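Local coordinates for amidohydrolase 3 domain-containing protein (Pyrococcus furiosus, PDB 3ICJ) that binds two zinc ions in an amidohydrolase-type metal centre and probably hydrolyses carbon-nitrogen bonds other than peptide bonds, at residues A[128-133]-A[156-161]; A[112-117]-A[135-140]; A[368-373]-A[389-394]. All blocks are in the same frame, centred on the assembly; numbering follows the deposited sequence. Where two conformers were deposited one is given.

Overall arrangement
From the N terminus, contact 2 closes when the chain, having passed 112-117, returns at 135-140 to lay strand 137-142 beside strand 114-115. Helix 122-130 lies in that loop, and its last turn and the loop after it, 128-133, wait for 156-161 to close contact 1, so the two contacts cross along the chain. They also touch: Arg128 NE is 3.1 Å from Asp115 O, probably a hydrogen bond. Contact 2 pairs two strands of the mixed sheet; contact 1 packs the end of the helix that covers it against the loop before strand 163-167. Contact 3 opens after both have closed, joining neighbouring strands of the parallel sheet that carries zinc ligands, about 18 Å from contact 2 (nearest atoms).

Contact 1 (A[128-133]-A[156-161]); sequences RVKKGR and LDVIDR
Val129 and Ile159 meet with their side chains at about a right angle, CG1 of Val129 lying 3.7 Å from CD1 of Ile159. This is where the C-terminal end of helix 122-130 packs on the loop leading from helix 153-156 to strand 163-167, which opens with a type I beta turn from Leu156 to Ile159. On the sheet side, Val129 and Ile159 both touch Ile137 of strand 137-142, seating the helix end and the turn on the same sheet. On the outer side the extended chain of Lys130 runs past the isoleucine, with its CG 3.8 Å from Ile159 CG1, and its far methylene draws toward Val158.

In one of its two modelled conformers, Arg161 has CG between its backbone N and carbonyl carbon (chi1 68°), and a bend at chi3 turns the guanidinium to the loop after the helix. The group presents its end edge to Gly132 O, which lies near its plane, while NH2 also bonds to Gly134 O. Two nitrogens thus grip one carbonyl oxygen: NH2 reaches Gly132 O at 2.7 Å from above the carbonyl plane, and NH1 reaches Gly132 O at 3.0 Å, nearly in line with the C=O bond.

Contact 2 (A[112-117]-A[135-140]); sequences EMVDLR and RIIFGF
Phe140 sets CG between its backbone N and carbonyl carbon (chi1 75°), which swings the ring across to strand 114-115, where Met113, bent at chi3 (-73°), brings its methyl to the same ring. The strands are the two parallel partners of a right-handed beta-alpha-beta crossover through helix 122-130, with strand 114-115 at the edge of its sheet. Met113 CE lies 3.7 Å from Phe140 CD2, and the sulfur stands obliquely to the ring in a Met-aromatic contact. At the other end of the ring, Asp115 OD1 is 3.7 Å from Phe140 CZ, the carboxylate and ring planes only 18° apart, and Arg117 NE approaches CE1.

That carboxylate is held from within its own segment, by Arg117 two residues on. The guanidinium grips it side-on, NE to OD1 and NH2 to OD2, in a salt bridge, while Arg117 N comes to OD1 from the opposite face of the carboxylate plane and closes an Asx turn. An alanine at Asp115 is likely to leave the guanidinium without its countercharge and free to swing off the ring, with the turn unlatched. Val114 CG2 meets Ile137 CG2 on the side of the sheet that Val114 faces. Three backbone bonds fix the pairing: Val114 N to Phe138 O, Phe140 N to Val114 O at 3.2 Å, and Leu116 N to Phe140 O at 3.0 Å.

Contact 3 (A[368-373]-A[389-394]); sequences SGRIEH and KVRISA. With ZN (zinc ion), chain C.
Ser368 meets the second segment through its backbone O, which lies at the edge of the Arg391 guanidinium, in its plane, and takes a 2.6 Å hydrogen bond from Arg391 NH2. A water tightens this corner: it accepts from Arg391 NE and donates to Ser368 OG, which is also hydrogen-bonded to Leu388 O. The next carbonyl, Gly369 O, receives Arg391 N at 3.2 Å. Arg370 lays its CB over one face of the Arg391 guanidinium, toward its rim, 3.8 Å above the plane; the two guanidiniums stand 88° apart. Bending at chi3 (-80°) turns Arg370 from its neighbour to Glu372, which it grips side-on, NE to OE2 at 2.8 Å and NH2 to OE1, while Asp344 salt-bridges Arg391.

Helix 379-388 links these parallel strands as a beta-alpha-beta unit, part of the (beta/alpha)8-type barrel that carries the metals in amidohydrolases. Ile371 points to the opposite face from Arg370, and its CG1 packs on Val390 CG1, with Phe362 over both. Ile371 N bonds to Arg391 O at 2.7 Å, and Ile371 O accepts from Ser393 N. Glu372 OE1, besides its arginine, bonds to the zinc ligand His101 and lies 3.4 Å from Ser393 CB. The chain turns a corner at Glu372; beyond it His373 N bonds to Ser393 O, Gln395 holds His373 ND1, and His373 NE2 binds zinc at 2.4 Å, alongside His348 and the carboxylated Lys296.

Contact 1 (A[128-133]-A[156-161])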
loop_
_atom_site.group_PDB
_atom_site.type_symbol
_atom_site.label_atom_id
_atom_site.label_comp_id
_atom_site.label_asym_id
_atom_site.label_seq_id
_atom_site.Cartn_x
_atom_site.Cartn_y
_atom_site.Cartn_z
ATOM N N ARG A 128 -2.879 -11.089 27.832
ATOM C CA ARG A 128 -3.179 -10.864 26.417
ATOM C C ARG A 128 -2.028 -11.327 25.528
ATOM O O ARG A 128 -2.266 -11.911 24.472
ATOM C CB ARG A 128 -3.522 -9.396 26.153
ATOM C CG ARG A 128 -4.832 -8.943 26.780
ATOM C CD ARG A 128 -5.955 -8.795 25.769
ATOM N NE ARG A 128 -5.940 -7.468 25.154
ATOM C CZ ARG A 128 -6.537 -6.390 25.661
ATOM N NH1 ARG A 128 -6.455 -5.237 25.012
ATOM N NH2 ARG A 128 -7.212 -6.454 26.808
ATOM N N VAL A 129 -0.795 -11.090 25.978
ATOM C CA VAL A 129 0.409 -11.530 25.269
ATOM C C VAL A 129 0.485 -13.064 25.234
ATOM O O VAL A 129 0.740 -13.646 24.176
ATOM C CB VAL A 129 1.716 -10.889 25.846
ATOM C CG1 VAL A 129 2.946 -11.366 25.098
ATOM C CG2 VAL A 129 1.664 -9.393 25.745
ATOM N N LYS A 130 0.210 -13.706 26.371
ATOM C CA LYS A 130 0.205 -15.174 26.467
ATOM C C LYS A 130 -0.780 -15.841 25.508
ATOM O O LYS A 130 -0.557 -16.979 25.096
ATOM C CB LYS A 130 -0.083 -15.638 27.901
ATOM C CG LYS A 130 1.144 -15.778 28.793
ATOM C CD LYS A 130 0.723 -16.141 30.213
ATOM C CE LYS A 130 1.913 -16.196 31.164
ATOM N NZ LYS A 130 1.485 -16.396 32.584
ATOM N N LYS A 131 -1.855 -15.131 25.153
ATOM C CA LYS A 131 -2.865 -15.637 24.212
ATOM C C LYS A 131 -2.487 -15.475 22.732
ATOM O O LYS A 131 -3.316 -15.728 21.860
ATOM C CB LYS A 131 -4.232 -14.987 24.465
ATOM C CG LYS A 131 -4.963 -15.489 25.685
ATOM C CD LYS A 131 -6.400 -14.981 25.687
ATOM C CE LYS A 131 -7.293 -15.803 26.601
ATOM N NZ LYS A 131 -7.007 -15.525 28.036
ATOM N N GLY A 132 -1.251 -15.054 22.449
ATOM C CA GLY A 132 -0.737 -14.980 21.067
ATOM C C GLY A 132 -0.198 -16.323 20.590
ATOM O O GLY A 132 0.437 -17.051 21.359
ATOM N N ARG A 133 -0.425 -16.650 19.321
ATOM C CA ARG A 133 -0.059 -17.965 18.795
ATOM C C ARG A 133 1.436 -18.083 18.494
ATOM O O ARG A 133 2.097 -19.025 18.931
ATOM C CB ARG A 133 -0.875 -18.287 17.541
ATOM C CG ARG A 133 -1.830 -19.458 17.705
ATOM C CD ARG A 133 -2.018 -19.815 19.171
ATOM N NE ARG A 133 -3.163 -19.126 19.760
ATOM C CZ ARG A 133 -4.381 -19.114 19.228
ATOM N NH1 ARG A 133 -4.617 -19.754 18.091
ATOM N NH2 ARG A 133 -5.364 -18.460 19.832
ATOM N N LEU A 156 7.929 -9.530 31.287
ATOM C CA LEU A 156 7.642 -10.364 30.123
ATOM C C LEU A 156 8.463 -11.651 30.093
ATOM O O LEU A 156 8.224 -12.527 29.249
ATOM C CB LEU A 156 7.849 -9.567 28.833
ATOM C CG LEU A 156 7.154 -8.208 28.732
ATOM C CD1 LEU A 156 7.673 -7.469 27.522
ATOM C CD2 LEU A 156 5.644 -8.370 28.660
ATOM N N ASP A 157 9.422 -11.772 31.013
ATOM C CA ASP A 157 10.217 -12.997 31.132
ATOM C C ASP A 157 9.429 -14.186 31.682
ATOM O O ASP A 157 9.939 -15.307 31.675
ATOM C CB ASP A 157 11.485 -12.767 31.964
ATOM C CG ASP A 157 12.655 -12.268 31.131
ATOM O OD1 ASP A 157 12.550 -12.243 29.887
ATOM O OD2 ASP A 157 13.685 -11.900 31.734
ATOM N N VAL A 158 8.199 -13.951 32.152
ATOM C CA VAL A 158 7.307 -15.054 32.557
ATOM C C VAL A 158 6.770 -15.859 31.348
ATOM O O VAL A 158 6.362 -17.010 31.495
ATOM C CB VAL A 158 6.137 -14.599 33.511
ATOM C CG1 VAL A 158 6.677 -13.952 34.795
ATOM C CG2 VAL A 158 5.152 -13.688 32.793
ATOM N N ILE A 159 6.794 -15.247 30.165
ATOM C CA ILE A 159 6.381 -15.875 28.897
ATOM C C ILE A 159 7.582 -16.588 28.257
ATOM O O ILE A 159 8.624 -15.966 28.027
ATOM C CB ILE A 159 5.810 -14.800 27.933
ATOM C CG1 ILE A 159 4.602 -14.116 28.582
ATOM C CG2 ILE A 159 5.448 -15.403 26.570
ATOM C CD1 ILE A 159 4.454 -12.675 28.218
ATOM N N ASP A 160 7.442 -17.879 27.950
ATOM C CA ASP A 160 8.610 -18.674 27.521
ATOM C C ASP A 160 8.929 -18.666 26.003
ATOM O O ASP A 160 9.580 -19.587 25.485
ATOM C CB ASP A 160 8.568 -20.099 28.108
ATOM C CG ASP A 160 7.476 -20.968 27.496
ATOM O OD1 ASP A 160 6.608 -20.454 26.748
ATOM O OD2 ASP A 160 7.492 -22.190 27.769
ATOM N N ARG A 161 8.418 -17.684 25.283
ATOM C CA ARG A 161 8.902 -17.453 23.939
ATOM C C ARG A 161 9.194 -15.999 23.624
ATOM O O ARG A 161 8.791 -15.155 24.408
ATOM C CB ARG A 161 7.961 -18.063 22.906
ATOM C CG ARG A 161 6.615 -17.406 22.784
ATOM C CD ARG A 161 5.635 -18.369 22.133
ATOM N NE ARG A 161 4.440 -18.540 22.941
ATOM C CZ ARG A 161 3.210 -18.304 22.510
ATOM N NH1 ARG A 161 2.179 -18.474 23.321
ATOM N NH2 ARG A 161 3.007 -17.908 21.273
#

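Contact 2 (A[112-117]-A[135-140])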
loop_
_atom_site.group_PDB
_atom_site.type_symbol
_atom_site.label_atom_id
_atom_site.label_comp_id
_atom_site.label_asym_id
_atom_site.label_seq_id
_atom_site.Cartn_x
_atom_site.Cartn_y
_atom_site.Cartn_z
ATOM N N GLU A 112 -1.967 -10.094 12.507
ATOM C CA GLU A 112 -1.566 -11.127 13.474
ATOM C C GLU A 112 -1.176 -10.605 14.851
ATOM O O GLU A 112 -1.123 -11.385 15.798
ATOM C CB GLU A 112 -0.361 -11.914 12.947
ATOM C CG GLU A 112 -0.664 -13.293 12.408
ATOM C CD GLU A 112 -0.917 -13.290 10.922
ATOM O OE1 GLU A 112 -0.101 -13.890 10.188
ATOM O OE2 GLU A 112 -1.923 -12.682 10.486
ATOM N N MET A 113 -0.868 -9.312 14.958
ATOM C CA MET A 113 -0.311 -8.749 16.180
ATOM C C MET A 113 -1.307 -8.818 17.326
ATOM O O MET A 113 -2.521 -8.748 17.114
ATOM C CB MET A 113 0.140 -7.299 15.968
ATOM C CG MET A 113 1.484 -7.162 15.275
ATOM S SD MET A 113 2.309 -5.600 15.611
ATOM C CE MET A 113 1.346 -4.465 14.679
ATOM N N VAL A 114 -0.786 -8.991 18.535
ATOM C CA VAL A 114 -1.626 -8.947 19.728
ATOM C C VAL A 114 -2.011 -7.492 20.006
ATOM O O VAL A 114 -1.142 -6.631 20.129
ATOM C CB VAL A 114 -0.920 -9.597 20.960
ATOM C CG1 VAL A 114 -1.750 -9.388 22.235
ATOM C CG2 VAL A 114 -0.688 -11.096 20.724
ATOM N N ASP A 115 -3.317 -7.238 20.088
ATOM C CA ASP A 115 -3.877 -5.910 20.374
ATOM C C ASP A 115 -3.860 -5.571 21.878
ATOM O O ASP A 115 -4.604 -6.166 22.665
ATOM C CB ASP A 115 -5.313 -5.843 19.827
ATOM C CG ASP A 115 -5.858 -4.421 19.726
ATOM O OD1 ASP A 115 -5.248 -3.472 20.271
ATOM O OD2 ASP A 115 -6.923 -4.256 19.093
ATOM N N LEU A 116 -3.026 -4.597 22.255
ATOM C CA LEU A 116 -2.837 -4.201 23.663
ATOM C C LEU A 116 -3.337 -2.791 23.985
ATOM O O LEU A 116 -2.937 -2.212 24.999
ATOM C CB LEU A 116 -1.361 -4.307 24.087
ATOM C CG LEU A 116 -0.604 -5.636 24.035
ATOM C CD1 LEU A 116 0.873 -5.429 24.404
ATOM C CD2 LEU A 116 -1.249 -6.696 24.936
ATOM N N ARG A 117 -4.191 -2.235 23.128
ATOM C CA ARG A 117 -4.747 -0.897 23.355
ATOM C C ARG A 117 -5.782 -0.920 24.483
ATOM O O ARG A 117 -6.667 -1.778 24.500
ATOM C CB ARG A 117 -5.369 -0.336 22.068
ATOM C CG ARG A 117 -4.353 0.052 20.999
ATOM C CD ARG A 117 -5.032 0.435 19.700
ATOM N NE ARG A 117 -5.578 -0.725 18.995
ATOM C CZ ARG A 117 -6.454 -0.657 17.996
ATOM N NH1 ARG A 117 -6.900 0.521 17.573
ATOM N NH2 ARG A 117 -6.893 -1.771 17.419
ATOM N N ARG A 135 5.388 -18.426 17.217
ATOM C CA ARG A 135 6.646 -18.875 17.845
ATOM C C ARG A 135 7.353 -17.656 18.440
ATOM O O ARG A 135 8.055 -17.770 19.451
ATOM C CB ARG A 135 7.553 -19.643 16.864
ATOM C CG ARG A 135 7.637 -19.036 15.472
ATOM C CD ARG A 135 8.549 -19.804 14.505
ATOM N NE ARG A 135 9.149 -18.863 13.559
ATOM C CZ ARG A 135 10.256 -18.154 13.799
ATOM N NH1 ARG A 135 10.917 -18.283 14.944
ATOM N NH2 ARG A 135 10.716 -17.310 12.894
ATOM N N ILE A 136 7.139 -16.500 17.800
ATOM C CA ILE A 136 7.414 -15.169 18.365
ATOM C C ILE A 136 6.089 -14.398 18.477
ATOM O O ILE A 136 5.276 -14.426 17.549
ATOM C CB ILE A 136 8.414 -14.370 17.495
ATOM C CG1 ILE A 136 9.712 -15.163 17.326
ATOM C CG2 ILE A 136 8.741 -13.021 18.136
ATOM C CD1 ILE A 136 10.344 -15.006 15.989
ATOM N N ILE A 137 5.874 -13.735 19.620
ATOM C CA ILE A 137 4.670 -12.925 19.843
ATOM C C ILE A 137 4.965 -11.449 19.614
ATOM O O ILE A 137 5.720 -10.846 20.374
ATOM C CB ILE A 137 4.082 -13.094 21.275
ATOM C CG1 ILE A 137 3.792 -14.565 21.588
ATOM C CG2 ILE A 137 2.806 -12.258 21.436
ATOM C CD1 ILE A 137 3.694 -14.855 23.074
ATOM N N PHE A 138 4.350 -10.886 18.576
ATOM C CA PHE A 138 4.394 -9.455 18.288
ATOM C C PHE A 138 3.099 -8.798 18.738
ATOM O O PHE A 138 2.024 -9.368 18.591
ATOM C CB PHE A 138 4.629 -9.199 16.789
ATOM C CG PHE A 138 5.944 -9.745 16.284
ATOM C CD1 PHE A 138 7.141 -9.069 16.538
ATOM C CD2 PHE A 138 5.991 -10.943 15.580
ATOM C CE1 PHE A 138 8.370 -9.575 16.083
ATOM C CE2 PHE A 138 7.212 -11.461 15.120
ATOM C CZ PHE A 138 8.404 -10.771 15.372
ATOM N N GLY A 139 3.219 -7.598 19.294
ATOM C CA GLY A 139 2.059 -6.847 19.765
ATOM C C GLY A 139 2.291 -5.352 19.704
ATOM O O GLY A 139 3.399 -4.909 19.407
ATOM N N PHE A 140 1.250 -4.576 20.006
ATOM C CA PHE A 140 1.287 -3.124 19.839
ATOM C C PHE A 140 0.261 -2.422 20.724
ATOM O O PHE A 140 -0.711 -3.037 21.175
ATOM C CB PHE A 140 1.018 -2.743 18.369
ATOM C CG PHE A 140 -0.430 -2.886 17.958
ATOM C CD1 PHE A 140 -1.292 -1.785 17.981
ATOM C CD2 PHE A 140 -0.940 -4.123 17.554
ATOM C CE1 PHE A 140 -2.636 -1.914 17.626
ATOM C CE2 PHE A 140 -2.288 -4.259 17.187
ATOM C CZ PHE A 140 -3.131 -3.154 17.221
#

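Contact 3 (A[368-373]-A[389-394])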
loop_
_atom_site.group_PDB
_atom_site.type_symbol
_atom_site.label_atom_id
_atom_site.label_comp_id
_atom_site.label_asym_id
_atom_site.label_seq_id
_atom_site.Cartn_x
_atom_site.Cartn_y
_atom_site.Cartn_z
ATOM N N SER A 368 9.717 7.644 -17.769
ATOM C CA SER A 368 8.436 8.037 -17.183
ATOM C C SER A 368 8.090 7.112 -16.013
ATOM O O SER A 368 7.533 6.034 -16.205
ATOM C CB SER A 368 7.338 8.080 -18.249
ATOM O OG SER A 368 6.371 9.067 -17.918
ATOM N N GLY A 369 8.462 7.526 -14.803
ATOM C CA GLY A 369 8.300 6.674 -13.638
ATOM C C GLY A 369 7.011 6.998 -12.922
ATOM O O GLY A 369 6.144 7.694 -13.459
ATOM N N ARG A 370 6.872 6.466 -11.714
ATOM C CA ARG A 370 5.775 6.830 -10.877
ATOM C C ARG A 370 6.270 7.414 -9.563
ATOM O O ARG A 370 7.366 7.085 -9.088
ATOM C CB ARG A 370 4.764 5.663 -10.654
ATOM C CG ARG A 370 5.367 4.366 -10.224
ATOM C CD ARG A 370 4.313 3.257 -10.084
ATOM N NE ARG A 370 3.593 3.356 -8.804
ATOM C CZ ARG A 370 2.674 2.488 -8.387
ATOM N NH1 ARG A 370 2.320 1.458 -9.152
ATOM N NH2 ARG A 370 2.091 2.662 -7.206
ATOM N N ILE A 371 5.435 8.272 -8.978
ATOM C CA ILE A 371 5.705 8.868 -7.676
ATOM C C ILE A 371 4.636 8.390 -6.689
ATOM O O ILE A 371 3.437 8.456 -6.962
ATOM C CB ILE A 371 5.781 10.450 -7.748
ATOM C CG1 ILE A 371 7.027 10.894 -8.509
ATOM C CG2 ILE A 371 5.766 11.083 -6.344
ATOM C CD1 ILE A 371 7.047 12.416 -8.805
ATOM N N GLU A 372 5.096 7.863 -5.559
ATOM C CA GLU A 372 4.229 7.462 -4.471
ATOM C C GLU A 372 4.062 8.662 -3.541
ATOM O O GLU A 372 5.052 9.320 -3.185
ATOM C CB GLU A 372 4.868 6.310 -3.676
ATOM C CG GLU A 372 5.457 5.220 -4.564
ATOM C CD GLU A 372 4.446 4.736 -5.585
ATOM O OE1 GLU A 372 3.410 4.183 -5.172
ATOM O OE2 GLU A 372 4.672 4.937 -6.800
ATOM N N HIS A 373 2.809 8.900 -3.154
ATOM C CA HIS A 373 2.342 9.983 -2.252
ATOM C C HIS A 373 2.146 11.329 -2.935
ATOM O O HIS A 373 1.012 11.826 -2.983
ATOM C CB HIS A 373 3.159 10.090 -0.949
ATOM C CG HIS A 373 3.406 8.763 -0.295
ATOM N ND1 HIS A 373 2.386 7.958 0.157
ATOM C CD2 HIS A 373 4.551 8.072 -0.081
ATOM C CE1 HIS A 373 2.889 6.839 0.648
ATOM N NE2 HIS A 373 4.202 6.884 0.514
ATOM N N LYS A 389 4.486 13.101 -17.928
ATOM C CA LYS A 389 3.443 12.048 -17.765
ATOM C C LYS A 389 3.752 11.099 -16.594
ATOM O O LYS A 389 3.547 9.877 -16.686
ATOM C CB LYS A 389 3.241 11.248 -19.070
ATOM C CG LYS A 389 2.994 12.090 -20.341
ATOM C CD LYS A 389 2.971 11.191 -21.584
ATOM C CE LYS A 389 2.401 11.911 -22.802
ATOM N NZ LYS A 389 3.420 12.743 -23.483
ATOM N N VAL A 390 4.246 11.672 -15.494
ATOM C CA VAL A 390 4.568 10.904 -14.286
ATOM C C VAL A 390 3.286 10.356 -13.668
ATOM O O VAL A 390 2.319 11.098 -13.449
ATOM C CB VAL A 390 5.290 11.767 -13.227
ATOM C CG1 VAL A 390 5.770 10.893 -12.056
ATOM C CG2 VAL A 390 6.468 12.509 -13.854
ATOM N N ARG A 391 3.282 9.058 -13.392
ATOM C CA ARG A 391 2.144 8.418 -12.756
ATOM C C ARG A 391 2.256 8.646 -11.258
ATOM O O ARG A 391 3.364 8.716 -10.725
ATOM C CB ARG A 391 2.136 6.939 -13.097
ATOM C CG ARG A 391 1.830 6.671 -14.581
ATOM C CD ARG A 391 2.317 5.308 -15.028
ATOM N NE ARG A 391 3.766 5.252 -15.237
ATOM C CZ ARG A 391 4.599 4.409 -14.621
ATOM N NH1 ARG A 391 4.144 3.512 -13.762
ATOM N NH2 ARG A 391 5.904 4.442 -14.884
ATOM N N ILE A 392 1.120 8.796 -10.584
ATOM C CA ILE A 392 1.102 9.148 -9.161
ATOM C C ILE A 392 0.157 8.213 -8.396
ATOM O O ILE A 392 -0.963 7.969 -8.813
ATOM C CB ILE A 392 0.683 10.631 -8.921
ATOM C CG1 ILE A 392 1.754 11.593 -9.474
ATOM C CG2 ILE A 392 0.488 10.906 -7.429
ATOM C CD1 ILE A 392 1.270 13.038 -9.627
ATOM N N SER A 393 0.651 7.662 -7.298
ATOM C CA SER A 393 -0.188 6.915 -6.384
ATOM C C SER A 393 -0.415 7.740 -5.110
ATOM O O SER A 393 0.537 8.044 -4.380
ATOM C CB SER A 393 0.455 5.580 -6.051
ATOM O OG SER A 393 -0.531 4.694 -5.559
ATOM N N ALA A 394 -1.672 8.085 -4.856
ATOM C CA ALA A 394 -2.044 8.930 -3.719
ATOM C C ALA A 394 -2.982 8.188 -2.772
ATOM O O ALA A 394 -3.729 7.296 -3.185
ATOM C CB ALA A 394 -2.675 10.213 -4.211
HETATM ZN ZN ZN C . 6.218 5.729 1.099
HETATM O O HOH W 1 4.652 7.414 -16.671
#